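Local coordinates for peroxisomal membrane protein PEX15 (Saccharomyces cerevisiae, PDB 5VXV) that serves as a docking factor that anchors the Pex1/Pex6 AAA-ATPase to the peroxisomal membrane, the deposited chain being a piece of its predicted cytoplasmic part, at residues I94-F97 and F98-C101; I150-F153 and I154-K158; C100-K103 and V104-N108. All coordinates share one frame; numbering follows the deposited sequence.

Contact 1 (I94-F97 and F98-C101); sequences INKF and FRCC
The amide of Phe98 donates to the carbonyl of Ile94, N to O 3.0 Å with an angle of 165° at the hydrogen, and the same i to i+4 bond recurs at the next three residues, ending with Cys101 N to Phe97 O. This continuity identifies regular alpha-helix. On the same side of the helix Ile94 and Phe98 run alongside each other, and CG2 of Ile94 comes to 3.4 Å from CE2 of Phe98. CG of Phe97 stands opposite its backbone N and beside the carbonyl carbon (chi1 175°), which brings the ring toward Cys101, one turn on: SG of Cys101 lies over one ring face, 3.9 Å from the Phe97 centroid and 29° off the normal. On another flank Arg99 bends at chi3, bringing NH2 to 3.4 Å from CG of Lys96, while Asn95 O lies 4.0 Å above one face of the Arg99 guanidinium. That group has its salt bridge with Asp50, and Asn95 ND2 bonds to Glu148 and to Gly145 O on helix 143-161. Phe98 packs on helix 112-136 and Phe97 on helix 75-86. The result is a sulfur-aromatic contact within an alpha-helix that sits between helices 75-86, 112-136 and 143-161 of an all-helical domain.

Contact 2 (I150-F153 and I154-K158); sequences IEIF and IFQVK
Ile154 N and Phe155 N make ordinary i to i+4 bonds to Ile150 O and Glu151 O, the latter 2.8 Å from Phe155 N to Glu151 O. The pattern then changes, for Ile152 O receives two donors: Gln156 N at 2.9 Å, well tilted from the carbonyl plane, and Val157 N at 3.2 Å. One residue on, Lys158 N reaches back five residues to Phe153 O (3.0 Å, 163°), whereas Val157 N gives that oxygen only a weak bond.

Among apolar contacts, the Phe153 ring and the Lys158 chain lie alongside each other. Chi1 and chi2 of Lys158, -57° and -51°, lay CG and CD along the ring, with CG 3.7 Å from CE1 of Phe153; a further bend at chi3 turns the rest of the chain, and NZ goes on to a salt bridge with Glu123. Ile154 CD1 meets Ile150 CG2 at 3.9 Å, and both residues touch Ile200 of helix 196-217.

The mixed contact pairs Glu151 with Phe155. CB of Glu151 is 3.8 Å from CD2 of Phe155, and the carboxylate carbon sits in plane at the ring edge. OE2 of Glu151 bonds to Ser203 and Gln147.

Two consecutive i to i+5 bonds, with a carbonyl shared at their start, are the signature of a pi-type turn inserted in an alpha-helix, here over residues 154-158 of helix 143-161.

Contact 3 (C100-K103 and V104-N108); sequences CCIK and VIQFN
Four i to i+4 bonds carry the backbone from Cys100-Lys103 into Val104-Asn108, the longest being Ile105 N to Cys101 O at 3.3 Å. The shortest is Gln106 N to Ile102 O at 2.8 Å. This is the last part of helix 91-108 in the all-helical domain, where alpha-helix opens into a wider pi-type turn over residues 104-108; a phi of -117° at Phe107 is consistent with the widening. Val104 N, bonded chiefly to Cys100 O, also makes a weak bond to Cys101 O.

Contacts between side chains across the two segments are sparse; most approaches are of side-chain carbons to carbonyl oxygens one turn earlier. Ile105 follows this pattern, with CG1 lying 3.6 Å from Cys101 O, and so does Gln106, whose CB comes to 3.3 Å from Ile102 O. With CG of Gln106 opposite its amide nitrogen (chi1 -178°), that CG lies 3.7 Å above the centre of one face of the Phe107 ring; the chain beyond it is extended.

The helix sides differ in their surroundings. Ile102 is buried against Leu122 and helix 143-161, and Val104 against Phe55 and Leu67, whereas Phe107 is exposed and touches Ser54. Ile105 O is bonded by Gln115 NE2 of helix 112-136.

Lys103 O accepts from two donors: Phe107 N, tilted 35° from the carbonyl plane, and a water 2.8 Å from Lys103 O that also donates to Asn108 OD1 at 2.6 Å, tying the Asn108 amide to the turn before it.

In the fold
Contacts 1 and 3 are overlapping parts of helix 91-108 and share Cys100 and Cys101; contact 2 lies on helix 143-161. Contact 1 is the most central, its centre about 2 Å from the chain centre, while those of contacts 2 and 3 lie about 9 and 10 Å out and both are partly buried. The two helices meet directly. Ile152 CD1 packs 3.6 Å from Asn95 CB, and Ile152 CG2 lies 3.6 Å from Ile102 CD1, so this one isoleucine touches both contacts 1 and 3. Unbroken i to i+4 bonding and a sulfur-aromatic pair mark contact 1, ring-to-lysine and ring-to-carboxylate contacts mark contact 2, and contact 3 has sparse side-chain contacts and a bridging water.

Contact 1 (I94-F97 and F98-C101)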
loop_
_atom_site.group_PDB
_atom_site.type_symbol
_atom_site.label_atom_id
_atom_site.label_comp_id
_atom_site.label_asym_id
_atom_site.label_seq_id
_atom_site.Cartn_x
_atom_site.Cartn_y
_atom_site.Cartn_z
ATOM N N ILE A 94 2.253 -6.390 2.167
ATOM C CA ILE A 94 0.882 -6.058 1.787
ATOM C C ILE A 94 0.699 -4.548 1.771
ATOM O O ILE A 94 0.093 -3.987 0.849
ATOM C CB ILE A 94 -0.110 -6.753 2.743
ATOM C CG1 ILE A 94 -0.124 -8.259 2.466
ATOM C CG2 ILE A 94 -1.520 -6.176 2.600
ATOM C CD1 ILE A 94 -0.714 -9.093 3.580
ATOM N N ASN A 95 1.245 -3.862 2.777
ATOM C CA ASN A 95 1.132 -2.409 2.829
ATOM C C ASN A 95 1.878 -1.754 1.672
ATOM O O ASN A 95 1.381 -0.793 1.074
ATOM C CB ASN A 95 1.650 -1.895 4.172
ATOM C CG ASN A 95 0.742 -2.278 5.328
ATOM O OD1 ASN A 95 -0.404 -2.675 5.124
ATOM N ND2 ASN A 95 1.250 -2.159 6.548
ATOM N N LYS A 96 3.075 -2.253 1.345
ATOM C CA LYS A 96 3.786 -1.744 0.176
ATOM C C LYS A 96 2.955 -1.917 -1.089
ATOM O O LYS A 96 2.877 -1.004 -1.919
ATOM C CB LYS A 96 5.138 -2.446 0.018
ATOM C CG LYS A 96 6.174 -2.086 1.072
ATOM C CD LYS A 96 7.538 -2.674 0.741
ATOM C CE LYS A 96 8.553 -2.335 1.822
ATOM N NZ LYS A 96 9.931 -2.818 1.501
ATOM N N PHE A 97 2.331 -3.086 -1.258
ATOM C CA PHE A 97 1.509 -3.325 -2.438
ATOM C C PHE A 97 0.377 -2.309 -2.534
ATOM O O PHE A 97 0.141 -1.724 -3.597
ATOM C CB PHE A 97 0.955 -4.750 -2.409
ATOM C CG PHE A 97 -0.006 -5.045 -3.523
ATOM C CD1 PHE A 97 0.452 -5.470 -4.760
ATOM C CD2 PHE A 97 -1.369 -4.888 -3.336
ATOM C CE1 PHE A 97 -0.435 -5.731 -5.786
ATOM C CE2 PHE A 97 -2.260 -5.150 -4.360
ATOM C CZ PHE A 97 -1.791 -5.571 -5.586
ATOM N N PHE A 98 -0.338 -2.081 -1.429
ATOM C CA PHE A 98 -1.422 -1.104 -1.454
ATOM C C PHE A 98 -0.898 0.284 -1.811
ATOM O O PHE A 98 -1.529 1.014 -2.583
ATOM C CB PHE A 98 -2.153 -1.079 -0.107
ATOM C CG PHE A 98 -3.056 -2.268 0.131
ATOM C CD1 PHE A 98 -3.834 -2.788 -0.892
ATOM C CD2 PHE A 98 -3.125 -2.864 1.381
ATOM C CE1 PHE A 98 -4.663 -3.874 -0.672
ATOM C CE2 PHE A 98 -3.954 -3.952 1.605
ATOM C CZ PHE A 98 -4.722 -4.456 0.575
ATOM N N ARG A 99 0.265 0.662 -1.276
ATOM C CA ARG A 99 0.824 1.970 -1.609
ATOM C C ARG A 99 1.143 2.064 -3.097
ATOM O O ARG A 99 1.002 3.133 -3.703
ATOM C CB ARG A 99 2.069 2.247 -0.769
ATOM C CG ARG A 99 1.767 2.569 0.687
ATOM C CD ARG A 99 2.949 3.246 1.373
ATOM N NE ARG A 99 4.085 2.342 1.542
ATOM C CZ ARG A 99 4.335 1.628 2.637
ATOM N NH1 ARG A 99 3.534 1.698 3.693
ATOM N NH2 ARG A 99 5.398 0.839 2.677
ATOM N N CYS A 100 1.572 0.956 -3.707
ATOM C CA CYS A 100 1.844 0.961 -5.142
ATOM C C CYS A 100 0.559 1.126 -5.947
ATOM O O CYS A 100 0.540 1.843 -6.953
ATOM C CB CYS A 100 2.573 -0.320 -5.546
ATOM S SG CYS A 100 4.272 -0.413 -4.936
ATOM N N CYS A 101 -0.527 0.473 -5.522
ATOM C CA CYS A 101 -1.813 0.681 -6.183
ATOM C C CYS A 101 -2.247 2.137 -6.077
ATOM O O CYS A 101 -2.769 2.713 -7.038
ATOM C CB CYS A 101 -2.875 -0.233 -5.572
ATOM S SG CYS A 101 -2.584 -1.999 -5.816
#

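Contact 2 (I150-F153 and I154-K158)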
loop_
_atom_site.group_PDB
_atom_site.type_symbol
_atom_site.label_atom_id
_atom_site.label_comp_id
_atom_site.label_asym_id
_atom_site.label_seq_id
_atom_site.Cartn_x
_atom_site.Cartn_y
_atom_site.Cartn_z
ATOM N N ILE A 150 -4.053 0.625 8.617
ATOM C CA ILE A 150 -5.192 1.510 8.825
ATOM C C ILE A 150 -4.823 2.940 8.454
ATOM O O ILE A 150 -5.640 3.682 7.897
ATOM C CB ILE A 150 -5.699 1.413 10.276
ATOM C CG1 ILE A 150 -6.033 -0.040 10.638
ATOM C CG2 ILE A 150 -6.926 2.299 10.468
ATOM C CD1 ILE A 150 -7.068 -0.698 9.741
ATOM N N GLU A 151 -3.584 3.346 8.732
ATOM C CA GLU A 151 -3.196 4.718 8.432
ATOM C C GLU A 151 -3.029 4.938 6.931
ATOM O O GLU A 151 -3.266 6.048 6.444
ATOM C CB GLU A 151 -1.933 5.077 9.215
ATOM C CG GLU A 151 -2.220 5.191 10.714
ATOM C CD GLU A 151 -1.094 5.815 11.510
ATOM O OE1 GLU A 151 -0.021 6.079 10.928
ATOM O OE2 GLU A 151 -1.289 6.040 12.726
ATOM N N ILE A 152 -2.666 3.899 6.170
ATOM C CA ILE A 152 -2.730 4.009 4.712
ATOM C C ILE A 152 -4.165 4.271 4.276
ATOM O O ILE A 152 -4.441 5.178 3.484
ATOM C CB ILE A 152 -2.171 2.741 4.041
ATOM C CG1 ILE A 152 -0.668 2.614 4.280
ATOM C CG2 ILE A 152 -2.451 2.765 2.534
ATOM C CD1 ILE A 152 -0.103 1.256 3.897
ATOM N N PHE A 153 -5.100 3.469 4.785
ATOM C CA PHE A 153 -6.500 3.624 4.411
ATOM C C PHE A 153 -6.985 5.042 4.689
ATOM O O PHE A 153 -7.602 5.679 3.829
ATOM C CB PHE A 153 -7.350 2.597 5.164
ATOM C CG PHE A 153 -8.801 2.602 4.773
ATOM C CD1 PHE A 153 -9.701 3.433 5.417
ATOM C CD2 PHE A 153 -9.265 1.769 3.767
ATOM C CE1 PHE A 153 -11.037 3.440 5.062
ATOM C CE2 PHE A 153 -10.601 1.772 3.410
ATOM C CZ PHE A 153 -11.486 2.609 4.057
ATOM N N ILE A 154 -6.701 5.560 5.885
ATOM C CA ILE A 154 -7.224 6.869 6.267
ATOM C C ILE A 154 -6.470 7.985 5.549
ATOM O O ILE A 154 -7.078 8.847 4.904
ATOM C CB ILE A 154 -7.170 7.039 7.796
ATOM C CG1 ILE A 154 -8.119 6.038 8.460
ATOM C CG2 ILE A 154 -7.537 8.470 8.191
ATOM C CD1 ILE A 154 -8.074 6.029 9.976
ATOM N N PHE A 155 -5.139 7.994 5.652
ATOM C CA PHE A 155 -4.385 9.162 5.206
ATOM C C PHE A 155 -4.129 9.150 3.702
ATOM O O PHE A 155 -4.120 10.209 3.068
ATOM C CB PHE A 155 -3.060 9.256 5.966
ATOM C CG PHE A 155 -3.224 9.497 7.441
ATOM C CD1 PHE A 155 -4.023 10.529 7.903
ATOM C CD2 PHE A 155 -2.587 8.687 8.365
ATOM C CE1 PHE A 155 -4.183 10.750 9.258
ATOM C CE2 PHE A 155 -2.743 8.902 9.718
ATOM C CZ PHE A 155 -3.542 9.934 10.168
ATOM N N GLN A 156 -3.904 7.979 3.110
ATOM C CA GLN A 156 -3.616 7.935 1.682
ATOM C C GLN A 156 -4.866 7.783 0.826
ATOM O O GLN A 156 -4.912 8.330 -0.283
ATOM C CB GLN A 156 -2.638 6.798 1.373
ATOM C CG GLN A 156 -1.301 6.936 2.088
ATOM C CD GLN A 156 -0.151 6.313 1.315
ATOM O OE1 GLN A 156 -0.194 6.204 0.089
ATOM N NE2 GLN A 156 0.891 5.909 2.034
ATOM N N VAL A 157 -5.885 7.076 1.308
ATOM C CA VAL A 157 -7.074 6.823 0.500
ATOM C C VAL A 157 -8.164 7.837 0.836
ATOM O O VAL A 157 -8.582 8.615 -0.029
ATOM C CB VAL A 157 -7.572 5.378 0.685
ATOM C CG1 VAL A 157 -8.753 5.098 -0.233
ATOM C CG2 VAL A 157 -6.445 4.394 0.405
ATOM N N LYS A 158 -8.631 7.851 2.088
ATOM C CA LYS A 158 -9.750 8.729 2.427
ATOM C C LYS A 158 -9.356 10.199 2.323
ATOM O O LYS A 158 -10.160 11.031 1.888
ATOM C CB LYS A 158 -10.280 8.420 3.831
ATOM C CG LYS A 158 -10.728 6.976 4.067
ATOM C CD LYS A 158 -11.703 6.451 3.014
ATOM C CE LYS A 158 -12.995 7.253 2.960
ATOM N NZ LYS A 158 -14.053 6.537 2.189
#

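Contact 3 (C100-K103 and V104-N108)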
loop_
_atom_site.group_PDB
_atom_site.type_symbol
_atom_site.label_atom_id
_atom_site.label_comp_id
_atom_site.label_asym_id
_atom_site.label_seq_id
_atom_site.Cartn_x
_atom_site.Cartn_y
_atom_site.Cartn_z
ATOM N N CYS A 100 1.572 0.956 -3.707
ATOM C CA CYS A 100 1.844 0.961 -5.142
ATOM C C CYS A 100 0.559 1.126 -5.947
ATOM O O CYS A 100 0.540 1.843 -6.953
ATOM C CB CYS A 100 2.573 -0.320 -5.546
ATOM S SG CYS A 100 4.272 -0.413 -4.936
ATOM N N CYS A 101 -0.527 0.473 -5.522
ATOM C CA CYS A 101 -1.813 0.681 -6.183
ATOM C C CYS A 101 -2.247 2.137 -6.077
ATOM O O CYS A 101 -2.769 2.713 -7.038
ATOM C CB CYS A 101 -2.875 -0.233 -5.572
ATOM S SG CYS A 101 -2.584 -1.999 -5.816
ATOM N N ILE A 102 -2.031 2.747 -4.911
ATOM C CA ILE A 102 -2.380 4.149 -4.713
ATOM C C ILE A 102 -1.573 5.037 -5.653
ATOM O O ILE A 102 -2.094 6.003 -6.220
ATOM C CB ILE A 102 -2.163 4.531 -3.236
ATOM C CG1 ILE A 102 -3.192 3.817 -2.354
ATOM C CG2 ILE A 102 -2.240 6.044 -3.035
ATOM C CD1 ILE A 102 -2.837 3.797 -0.884
ATOM N N LYS A 103 -0.291 4.716 -5.834
ATOM C CA LYS A 103 0.562 5.533 -6.692
ATOM C C LYS A 103 0.071 5.535 -8.133
ATOM O O LYS A 103 0.205 6.545 -8.834
ATOM C CB LYS A 103 2.005 5.041 -6.621
ATOM C CG LYS A 103 2.750 5.553 -5.402
ATOM C CD LYS A 103 4.144 4.968 -5.307
ATOM C CE LYS A 103 4.832 5.404 -4.025
ATOM N NZ LYS A 103 6.129 4.703 -3.827
ATOM N N VAL A 104 -0.499 4.420 -8.594
ATOM C CA VAL A 104 -1.058 4.368 -9.944
ATOM C C VAL A 104 -2.254 5.306 -10.054
ATOM O O VAL A 104 -2.346 6.122 -10.977
ATOM C CB VAL A 104 -1.444 2.921 -10.309
ATOM C CG1 VAL A 104 -2.280 2.882 -11.592
ATOM C CG2 VAL A 104 -0.198 2.063 -10.467
ATOM N N ILE A 105 -3.192 5.196 -9.113
ATOM C CA ILE A 105 -4.381 6.041 -9.144
ATOM C C ILE A 105 -3.991 7.508 -9.055
ATOM O O ILE A 105 -4.554 8.361 -9.752
ATOM C CB ILE A 105 -5.338 5.643 -8.003
ATOM C CG1 ILE A 105 -5.811 4.197 -8.181
ATOM C CG2 ILE A 105 -6.538 6.590 -7.946
ATOM C CD1 ILE A 105 -6.527 3.628 -6.969
ATOM N N GLN A 106 -3.016 7.823 -8.202
ATOM C CA GLN A 106 -2.704 9.215 -7.898
ATOM C C GLN A 106 -2.013 9.913 -9.065
ATOM O O GLN A 106 -2.290 11.086 -9.339
ATOM C CB GLN A 106 -1.834 9.273 -6.642
ATOM C CG GLN A 106 -1.463 10.671 -6.189
ATOM C CD GLN A 106 -0.654 10.658 -4.907
ATOM O OE1 GLN A 106 -0.410 9.600 -4.325
ATOM N NE2 GLN A 106 -0.231 11.833 -4.460
ATOM N N PHE A 107 -1.111 9.220 -9.763
ATOM C CA PHE A 107 -0.251 9.866 -10.747
ATOM C C PHE A 107 -0.447 9.387 -12.179
ATOM O O PHE A 107 -0.237 10.175 -13.105
ATOM C CB PHE A 107 1.228 9.674 -10.370
ATOM C CG PHE A 107 1.594 10.262 -9.036
ATOM C CD1 PHE A 107 1.598 11.635 -8.848
ATOM C CD2 PHE A 107 1.939 9.445 -7.974
ATOM C CE1 PHE A 107 1.935 12.180 -7.622
ATOM C CE2 PHE A 107 2.278 9.983 -6.747
ATOM C CZ PHE A 107 2.276 11.354 -6.571
ATOM N N ASN A 108 -0.827 8.128 -12.397
ATOM C CA ASN A 108 -0.981 7.626 -13.757
ATOM C C ASN A 108 -2.356 7.904 -14.345
ATOM O O ASN A 108 -2.491 7.939 -15.573
ATOM C CB ASN A 108 -0.702 6.121 -13.803
ATOM C CG ASN A 108 0.777 5.802 -13.716
ATOM O OD1 ASN A 108 1.287 5.447 -12.655
ATOM N ND2 ASN A 108 1.478 5.930 -14.840
HETATM O O HOH W 1 2.415 6.485 -10.601
#